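Local coordinates for protein probable porin (Pseudomonas aeruginosa, PDB 2Y0H) that probably forms a beta-barrel pore in the bacterial outer membrane through which small solutes pass, as porins of the OprD family do, at residues N287-Q292 against R323-R328; R296-S301 against D329-A334; D338-E343 against R370-A375. All blocks are in the same frame, centred on the assembly; numbering follows the deposited sequence.

The three contacts sit on one wall of the porin barrel, built from strands 300-309, 318-330, 339-351 and 361-371. Interactions 1 and 2 share strand 318-330; their centres lie about 14 Å apart. The centre of interaction 3 is about 11 Å from each of theirs. Its strand 339-351 borders strand 318-330: Gly327 N of interaction 1 lies 2.7 Å from Glu341 O, and Ile330 O of interaction 2 lies 2.9 Å from Asp339 N, both probable hydrogen bonds. Polar side chains join them further. Glu343 takes Tyr291 N of the loop in interaction 1, and Glu341 forms a salt bridge with Arg296 of interaction 2. Interaction 3 also touches a bound detergent molecule.

Interaction 1 (N287-Q292 against R323-R328)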
# COMPACT_ATOMS: atom_id res chain seq x y z
N ASN A 287 -8.48 -2.11 -8.05
CA ASN A 287 -8.13 -1.31 -9.22
C ASN A 287 -7.15 -0.16 -8.96
O ASN A 287 -7.06 0.80 -9.73
CB ASN A 287 -9.40 -0.83 -9.94
CG ASN A 287 -10.11 -1.97 -10.65
OD1 ASN A 287 -9.64 -3.11 -10.61
ND2 ASN A 287 -11.25 -1.68 -11.31
N LEU A 288 -6.39 -0.28 -7.87
CA LEU A 288 -5.35 0.68 -7.57
C LEU A 288 -4.33 0.74 -8.70
O LEU A 288 -3.86 -0.30 -9.16
CB LEU A 288 -4.63 0.29 -6.27
CG LEU A 288 -3.37 1.13 -6.02
CD1 LEU A 288 -3.79 2.48 -5.48
CD2 LEU A 288 -2.41 0.43 -5.06
N MET A 289 -3.98 1.94 -9.14
CA MET A 289 -3.01 2.10 -10.23
C MET A 289 -1.83 2.98 -9.80
O MET A 289 -1.83 3.52 -8.70
CB MET A 289 -3.70 2.68 -11.47
CG MET A 289 -4.73 1.73 -12.07
SD MET A 289 -3.92 0.41 -13.00
CE MET A 289 -3.59 1.31 -14.54
N ALA A 290 -0.83 3.13 -10.66
CA ALA A 290 0.36 3.90 -10.31
C ALA A 290 0.03 5.35 -9.98
O ALA A 290 0.59 5.93 -9.07
CB ALA A 290 1.38 3.82 -11.43
N TYR A 291 -0.90 5.94 -10.73
CA TYR A 291 -1.28 7.32 -10.51
C TYR A 291 -2.64 7.45 -9.80
O TYR A 291 -2.70 7.96 -8.68
CB TYR A 291 -1.27 8.09 -11.84
CG TYR A 291 -1.75 9.53 -11.74
CD1 TYR A 291 -1.20 10.40 -10.81
CD2 TYR A 291 -2.73 10.01 -12.60
CE1 TYR A 291 -1.63 11.71 -10.73
CE2 TYR A 291 -3.17 11.31 -12.52
CZ TYR A 291 -2.61 12.16 -11.58
OH TYR A 291 -3.04 13.47 -11.49
N GLN A 292 -3.71 6.97 -10.42
CA GLN A 292 -5.05 7.07 -9.82
C GLN A 292 -5.47 5.84 -9.04
O GLN A 292 -5.03 4.72 -9.32
CB GLN A 292 -6.09 7.41 -10.88
CG GLN A 292 -6.04 8.86 -11.31
CD GLN A 292 -6.22 9.81 -10.13
OE1 GLN A 292 -5.33 10.58 -9.79
NE2 GLN A 292 -7.38 9.75 -9.50
N ARG A 323 -1.18 -3.20 -17.28
CA ARG A 323 -2.55 -3.22 -16.82
C ARG A 323 -3.25 -1.95 -17.28
O ARG A 323 -2.62 -0.93 -17.54
CB ARG A 323 -2.60 -3.35 -15.29
CG ARG A 323 -1.88 -2.23 -14.54
CD ARG A 323 -1.84 -2.46 -13.02
NE ARG A 323 -1.07 -1.43 -12.35
CZ ARG A 323 -0.63 -1.51 -11.09
NH1 ARG A 323 -0.88 -2.59 -10.36
NH2 ARG A 323 0.08 -0.52 -10.58
N TYR A 324 -4.57 -2.04 -17.39
CA TYR A 324 -5.38 -0.94 -17.87
C TYR A 324 -6.64 -0.91 -17.02
O TYR A 324 -7.25 -1.95 -16.76
CB TYR A 324 -5.72 -1.14 -19.35
CG TYR A 324 -6.74 -0.17 -19.90
CD1 TYR A 324 -6.35 1.04 -20.45
CD2 TYR A 324 -8.09 -0.47 -19.86
CE1 TYR A 324 -7.28 1.93 -20.96
CE2 TYR A 324 -9.03 0.41 -20.37
CZ TYR A 324 -8.62 1.61 -20.92
OH TYR A 324 -9.56 2.49 -21.42
N VAL A 325 -7.01 0.28 -16.56
CA VAL A 325 -8.21 0.45 -15.77
C VAL A 325 -9.01 1.59 -16.36
O VAL A 325 -8.46 2.63 -16.71
CB VAL A 325 -7.87 0.81 -14.31
CG1 VAL A 325 -9.15 1.19 -13.56
CG2 VAL A 325 -7.15 -0.35 -13.63
N GLN A 326 -10.31 1.39 -16.46
CA GLN A 326 -11.19 2.39 -17.04
C GLN A 326 -12.31 2.68 -16.07
O GLN A 326 -12.99 1.75 -15.61
CB GLN A 326 -11.74 1.86 -18.37
CG GLN A 326 -12.67 2.81 -19.11
CD GLN A 326 -12.97 2.32 -20.52
OE1 GLN A 326 -12.06 2.03 -21.28
NE2 GLN A 326 -14.25 2.22 -20.85
N GLY A 327 -12.50 3.95 -15.74
CA GLY A 327 -13.51 4.37 -14.77
C GLY A 327 -14.59 5.29 -15.35
O GLY A 327 -14.34 6.04 -16.28
N ARG A 328 -15.78 5.23 -14.77
CA ARG A 328 -16.91 6.00 -15.26
C ARG A 328 -17.86 6.37 -14.12
O ARG A 328 -17.68 5.92 -12.98
CB ARG A 328 -17.68 5.19 -16.30
CG ARG A 328 -18.29 3.92 -15.73
CD ARG A 328 -18.87 3.01 -16.81
NE ARG A 328 -19.69 1.96 -16.22
CZ ARG A 328 -19.20 0.83 -15.71
NH1 ARG A 328 -17.89 0.61 -15.72
NH2 ARG A 328 -20.03 -0.07 -15.18
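Met289 lays its thioether between Val325 and the arm of Arg323. Residues 287-292 belong to the loop between strands 259-269 and 300-309, and residues 323-328 are part of barrel strand 318-330. From CB of Met289, chi1 of -66° sets CG anti to the carbonyl carbon. CG then meets Val325 CG2 at 3.6 Å. SD goes on past the valine: it is 3.4 Å from Val325 CG2 and 3.5 Å from Arg323 NE. The chain bends at both chi2 and chi3. Its methyl, CE, ends 3.9 Å from Arg323 O and about as far from Arg323 CG. Met289 and Arg323 thus slide past each other in opposite directions, with the sulfur alongside the straight run from CG to NE.

The backbone of the loop meets the head of the arginine. Leu288 O stands 3.9 Å above the plane of the Arg323 guanidinium, over its centre. Ala290 N lies obliquely to the same group, 3.8 Å from Arg323 NH2. One acceptor outside the contact ties the two segments together: Asn345 OD1 binds both Arg323 NE and Ala290 N. At the other end, Asn287 CB rests 4.2 Å from Val325 CG1, while its amide is held by Gln303 and Ser301.

Arg305 and Arg365 lie near Arg323, so several positive charges gather on this wall, consistent with the arginine-lined pores of the OprD family. The Met289-Val325 part is apolar packing; the Arg323 part sets a sulfur and a carbonyl against a charged group. The nearby carbonyl of Leu288 probably eases that positive charge without bonding to it.

Interaction 2 (R296-S301 against D329-A334); sequences RPQEKS and DIDRGA
Pro297 O and Asp331 N join the two segments at the open end of the beta hairpin of strands 300-309 and 318-330, away from the turn that connects them. Their hydrogen bond is 3.0 Å long and almost straight at the hydrogen (178°). Residues 296-299 form a type II beta turn, closed by Glu299 N on Arg296 O at 3.0 Å. The Glu299 side chain doubles this closure: its OE1 accepts from Arg296 N at 3.1 Å.

Ile330 packs beside these polar groups. Its CG1 and CD1 run alongside the Glu299 chain and point the same way. CD1 also sits 3.7 Å above the guanidinium plane of Arg296, toward the rim, and CG2 approaches Arg296 NE. The charge of Arg296 is met elsewhere, by a salt bridge from NH1 to Glu341 of strand 339-351.

On the flank, Lys300 NZ makes a salt bridge with Asp329 OD2 at 3.1 Å, coming in nearly along the C-O axis. Close by, Gln298 O and Asp329 O stand 3.2 Å apart; both are acceptors and do not bond. Gln298 OE1 is modelled only 3.0 Å from Asp331 CB, a tight and doubtful contact, with the amide and carboxylate planes 86° apart.

Asp331 OD1 turns instead to its own loop, making an Asx turn: Gly333 N reaches it at 2.8 Å, 60° out of the carboxylate plane.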
# COMPACT_ATOMS: atom_id res chain seq x y z
N ARG A 296 -13.03 7.50 -6.77
CA ARG A 296 -13.70 8.80 -6.73
C ARG A 296 -15.20 8.60 -6.49
O ARG A 296 -15.70 7.49 -6.67
CB ARG A 296 -13.43 9.58 -8.02
CG ARG A 296 -11.98 10.03 -8.14
CD ARG A 296 -11.62 10.46 -9.54
NE ARG A 296 -12.28 11.71 -9.91
CZ ARG A 296 -11.95 12.43 -10.98
NH1 ARG A 296 -10.97 12.02 -11.78
NH2 ARG A 296 -12.59 13.56 -11.24
N PRO A 297 -15.91 9.66 -6.08
CA PRO A 297 -17.31 9.44 -5.67
C PRO A 297 -18.13 8.75 -6.78
O PRO A 297 -18.11 9.20 -7.93
CB PRO A 297 -17.83 10.85 -5.39
CG PRO A 297 -16.58 11.69 -5.14
CD PRO A 297 -15.52 11.09 -6.00
N GLN A 298 -18.80 7.65 -6.43
CA GLN A 298 -19.65 6.91 -7.37
C GLN A 298 -18.95 6.24 -8.57
O GLN A 298 -19.60 5.80 -9.50
CB GLN A 298 -20.79 7.80 -7.88
CG GLN A 298 -21.75 8.22 -6.78
CD GLN A 298 -22.88 9.08 -7.29
OE1 GLN A 298 -22.69 10.27 -7.56
NE2 GLN A 298 -24.06 8.50 -7.42
N GLU A 299 -17.63 6.14 -8.54
CA GLU A 299 -16.91 5.60 -9.68
C GLU A 299 -17.04 4.08 -9.84
O GLU A 299 -16.90 3.33 -8.88
CB GLU A 299 -15.45 5.97 -9.61
CG GLU A 299 -14.65 5.60 -10.85
CD GLU A 299 -13.28 6.23 -10.82
OE1 GLU A 299 -12.89 6.72 -9.75
OE2 GLU A 299 -12.58 6.24 -11.86
N LYS A 300 -17.31 3.64 -11.06
CA LYS A 300 -17.31 2.22 -11.40
C LYS A 300 -16.15 1.98 -12.35
O LYS A 300 -15.98 2.71 -13.32
CB LYS A 300 -18.61 1.83 -12.12
CG LYS A 300 -19.87 1.89 -11.28
CD LYS A 300 -21.10 1.87 -12.19
CE LYS A 300 -22.41 1.79 -11.42
NZ LYS A 300 -23.57 2.29 -12.21
N SER A 301 -15.35 0.96 -12.08
CA SER A 301 -14.17 0.72 -12.91
C SER A 301 -13.89 -0.75 -13.06
O SER A 301 -14.25 -1.57 -12.20
CB SER A 301 -12.93 1.43 -12.34
OG SER A 301 -12.67 1.01 -11.01
N ASP A 329 -18.86 7.19 -14.44
CA ASP A 329 -19.89 7.60 -13.48
C ASP A 329 -19.30 8.42 -12.33
O ASP A 329 -19.84 8.43 -11.22
CB ASP A 329 -20.64 6.40 -12.90
CG ASP A 329 -21.38 5.59 -13.95
OD1 ASP A 329 -21.49 6.05 -15.10
OD2 ASP A 329 -21.85 4.48 -13.62
N ILE A 330 -18.18 9.09 -12.57
CA ILE A 330 -17.58 9.89 -11.51
C ILE A 330 -18.45 11.12 -11.23
O ILE A 330 -18.69 11.94 -12.11
CB ILE A 330 -16.14 10.32 -11.84
CG1 ILE A 330 -15.25 9.09 -11.98
CG2 ILE A 330 -15.61 11.27 -10.75
CD1 ILE A 330 -13.88 9.41 -12.54
N ASP A 331 -18.92 11.24 -9.99
CA ASP A 331 -19.80 12.35 -9.64
C ASP A 331 -19.05 13.68 -9.62
O ASP A 331 -18.07 13.83 -8.89
CB ASP A 331 -20.48 12.11 -8.29
CG ASP A 331 -21.39 13.26 -7.88
OD1 ASP A 331 -21.98 13.90 -8.77
OD2 ASP A 331 -21.51 13.53 -6.67
N ARG A 332 -19.50 14.62 -10.44
CA ARG A 332 -18.95 15.97 -10.42
C ARG A 332 -19.91 16.98 -9.78
O ARG A 332 -19.70 18.18 -9.83
CB ARG A 332 -18.53 16.43 -11.82
CG ARG A 332 -17.35 15.66 -12.39
CD ARG A 332 -16.65 16.42 -13.52
NE ARG A 332 -17.59 16.77 -14.58
CZ ARG A 332 -17.68 17.97 -15.14
NH1 ARG A 332 -16.87 18.95 -14.74
NH2 ARG A 332 -18.57 18.20 -16.10
N GLY A 333 -20.99 16.46 -9.19
CA GLY A 333 -21.87 17.27 -8.36
C GLY A 333 -23.08 17.85 -9.07
O GLY A 333 -23.63 17.23 -9.98
N ALA A 334 -23.48 19.04 -8.61
CA ALA A 334 -24.60 19.80 -9.16
C ALA A 334 -25.52 18.96 -10.04
O ALA A 334 -26.14 18.01 -9.57
CB ALA A 334 -24.08 21.02 -9.94

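Interaction 3 (D338-E343 against R370-A375); sequences DDSEWE and RSRYGA. With C8E ((hydroxyethyloxy)tri(ethyloxy)octane), chain L.
Trp342 carries its CG between the backbone N and the carbonyl carbon (chi1 66°), and the indole lies beside Arg370. Asp339 has CG anti to its backbone N (chi1 -156°), with the carboxylate directed at the turn of Arg372 and Tyr373. Both serve the beta hairpin of strands 339-351 and 361-371, two neighbouring staves of the barrel.

Trp342 and Arg370 form an antiparallel hydrogen-bonded pair. Trp342 N gives to Arg370 O at 2.8 Å, and Arg370 N returns the bond to Trp342 O at 3.0 Å. Their side chains lie side by side and point the same way. Arg370 CB stands over the indole face in a CH-pi contact, 4.0 Å from the centroid of the five-membered ring of Trp342. CG covers the rim, close to CZ2. The chain then bends at chi2, and the guanidinium leads off to a salt bridge with Asp378.

Glu341 and Ser371 are the adjoining non-hydrogen-bonded pair, and their CB atoms pack together. The Glu341 carboxylate is held by Tyr369 OH, on the facing strand of the hairpin, and by a salt bridge to Arg296 from the loop. Next along, Arg372 N bonds to Ser340 O at 3.0 Å.

Beyond the paired strands, Asp339 OD1 pins the turn. Tyr373 N reaches it at 2.9 Å. Ser340 N comes from the opposite face of the carboxylate, and Arg372 N adds a weak bond. The edge of the Tyr373 ring meets Asp338 O, which is 3.5 Å from CE2. Ser371 OG steadies the same turn by donating to Ala375 O.

Trp342, Ser340 and Arg372 also border a bound detergent, C8E. Its C10 touches the indole edge, 3.4 Å from Trp342 CD1.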
# COMPACT_ATOMS: atom_id res chain seq x y z
N ASP A 338 -21.11 13.44 -15.44
CA ASP A 338 -20.14 12.59 -14.77
C ASP A 338 -18.80 12.62 -15.49
O ASP A 338 -18.75 12.69 -16.72
CB ASP A 338 -20.66 11.16 -14.69
CG ASP A 338 -21.95 11.06 -13.93
OD1 ASP A 338 -22.30 12.06 -13.28
OD2 ASP A 338 -22.62 10.00 -13.98
N ASP A 339 -17.72 12.54 -14.73
CA ASP A 339 -16.40 12.42 -15.35
C ASP A 339 -16.15 10.95 -15.63
O ASP A 339 -16.87 10.07 -15.14
CB ASP A 339 -15.32 13.00 -14.44
CG ASP A 339 -14.07 13.42 -15.20
OD1 ASP A 339 -13.99 13.15 -16.42
OD2 ASP A 339 -13.17 14.04 -14.58
N SER A 340 -15.12 10.68 -16.42
CA SER A 340 -14.64 9.33 -16.65
C SER A 340 -13.14 9.41 -16.88
O SER A 340 -12.62 10.46 -17.24
CB SER A 340 -15.33 8.68 -17.85
OG SER A 340 -15.28 9.54 -18.98
N GLU A 341 -12.45 8.30 -16.66
CA GLU A 341 -10.99 8.30 -16.72
C GLU A 341 -10.47 6.93 -17.09
O GLU A 341 -11.16 5.92 -16.92
CB GLU A 341 -10.40 8.76 -15.37
CG GLU A 341 -10.71 7.82 -14.19
CD GLU A 341 -10.34 8.40 -12.82
OE1 GLU A 341 -9.74 9.48 -12.75
OE2 GLU A 341 -10.66 7.76 -11.80
N TRP A 342 -9.24 6.89 -17.60
CA TRP A 342 -8.55 5.63 -17.79
C TRP A 342 -7.06 5.75 -17.51
O TRP A 342 -6.48 6.83 -17.61
CB TRP A 342 -8.81 5.05 -19.19
CG TRP A 342 -8.27 5.80 -20.36
CD1 TRP A 342 -8.97 6.65 -21.18
CD2 TRP A 342 -6.93 5.74 -20.91
NE1 TRP A 342 -8.15 7.13 -22.18
CE2 TRP A 342 -6.90 6.59 -22.04
CE3 TRP A 342 -5.77 5.06 -20.55
CZ2 TRP A 342 -5.75 6.77 -22.81
CZ3 TRP A 342 -4.62 5.24 -21.32
CH2 TRP A 342 -4.62 6.09 -22.44
N GLU A 343 -6.44 4.63 -17.15
CA GLU A 343 -5.01 4.63 -16.91
C GLU A 343 -4.41 3.33 -17.42
O GLU A 343 -5.01 2.26 -17.30
CB GLU A 343 -4.70 4.81 -15.43
CG GLU A 343 -3.21 5.02 -15.12
CD GLU A 343 -2.92 5.39 -13.65
OE1 GLU A 343 -3.79 6.00 -12.99
OE2 GLU A 343 -1.81 5.06 -13.16
N ARG A 370 -5.71 9.52 -18.79
CA ARG A 370 -6.58 10.52 -19.40
C ARG A 370 -7.91 10.57 -18.65
O ARG A 370 -8.39 9.54 -18.19
CB ARG A 370 -6.86 10.19 -20.86
CG ARG A 370 -5.63 10.09 -21.71
CD ARG A 370 -5.00 11.44 -21.96
NE ARG A 370 -3.91 11.31 -22.92
CZ ARG A 370 -2.67 10.99 -22.59
NH1 ARG A 370 -2.36 10.78 -21.32
NH2 ARG A 370 -1.73 10.89 -23.52
N SER A 371 -8.47 11.76 -18.53
CA SER A 371 -9.84 11.92 -18.02
C SER A 371 -10.59 12.91 -18.90
O SER A 371 -9.97 13.70 -19.62
CB SER A 371 -9.82 12.40 -16.58
OG SER A 371 -9.38 13.74 -16.50
N ARG A 372 -11.91 12.88 -18.85
CA ARG A 372 -12.74 13.73 -19.69
C ARG A 372 -12.74 15.19 -19.25
O ARG A 372 -12.53 16.08 -20.06
CB ARG A 372 -14.18 13.21 -19.73
CG ARG A 372 -15.12 14.08 -20.55
CD ARG A 372 -15.67 13.34 -21.76
NE ARG A 372 -16.56 12.24 -21.38
CZ ARG A 372 -17.89 12.34 -21.32
NH1 ARG A 372 -18.49 13.49 -21.62
NH2 ARG A 372 -18.62 11.28 -20.97
N TYR A 373 -12.95 15.42 -17.95
CA TYR A 373 -13.08 16.78 -17.43
C TYR A 373 -11.94 17.26 -16.53
O TYR A 373 -11.92 18.41 -16.09
CB TYR A 373 -14.44 16.96 -16.71
CG TYR A 373 -15.62 16.80 -17.64
CD1 TYR A 373 -15.94 17.79 -18.57
CD2 TYR A 373 -16.39 15.64 -17.62
CE1 TYR A 373 -17.02 17.63 -19.43
CE2 TYR A 373 -17.47 15.48 -18.48
CZ TYR A 373 -17.78 16.48 -19.39
OH TYR A 373 -18.85 16.32 -20.24
N GLY A 374 -10.98 16.37 -16.25
CA GLY A 374 -9.84 16.72 -15.42
C GLY A 374 -8.53 16.71 -16.18
O GLY A 374 -8.45 17.13 -17.33
N ALA A 375 -7.49 16.20 -15.53
CA ALA A 375 -6.14 16.26 -16.09
C ALA A 375 -5.80 15.06 -16.98
O ALA A 375 -6.51 14.06 -16.99
CB ALA A 375 -5.13 16.38 -14.96
C7 C8E L . -13.03 6.02 -21.85
C8 C8E L . -13.57 7.28 -21.19
O9 C8E L . -12.51 8.03 -20.63
C10 C8E L . -11.68 8.64 -21.60
C11 C8E L . -11.42 10.10 -21.24
O12 C8E L . -11.21 10.88 -22.41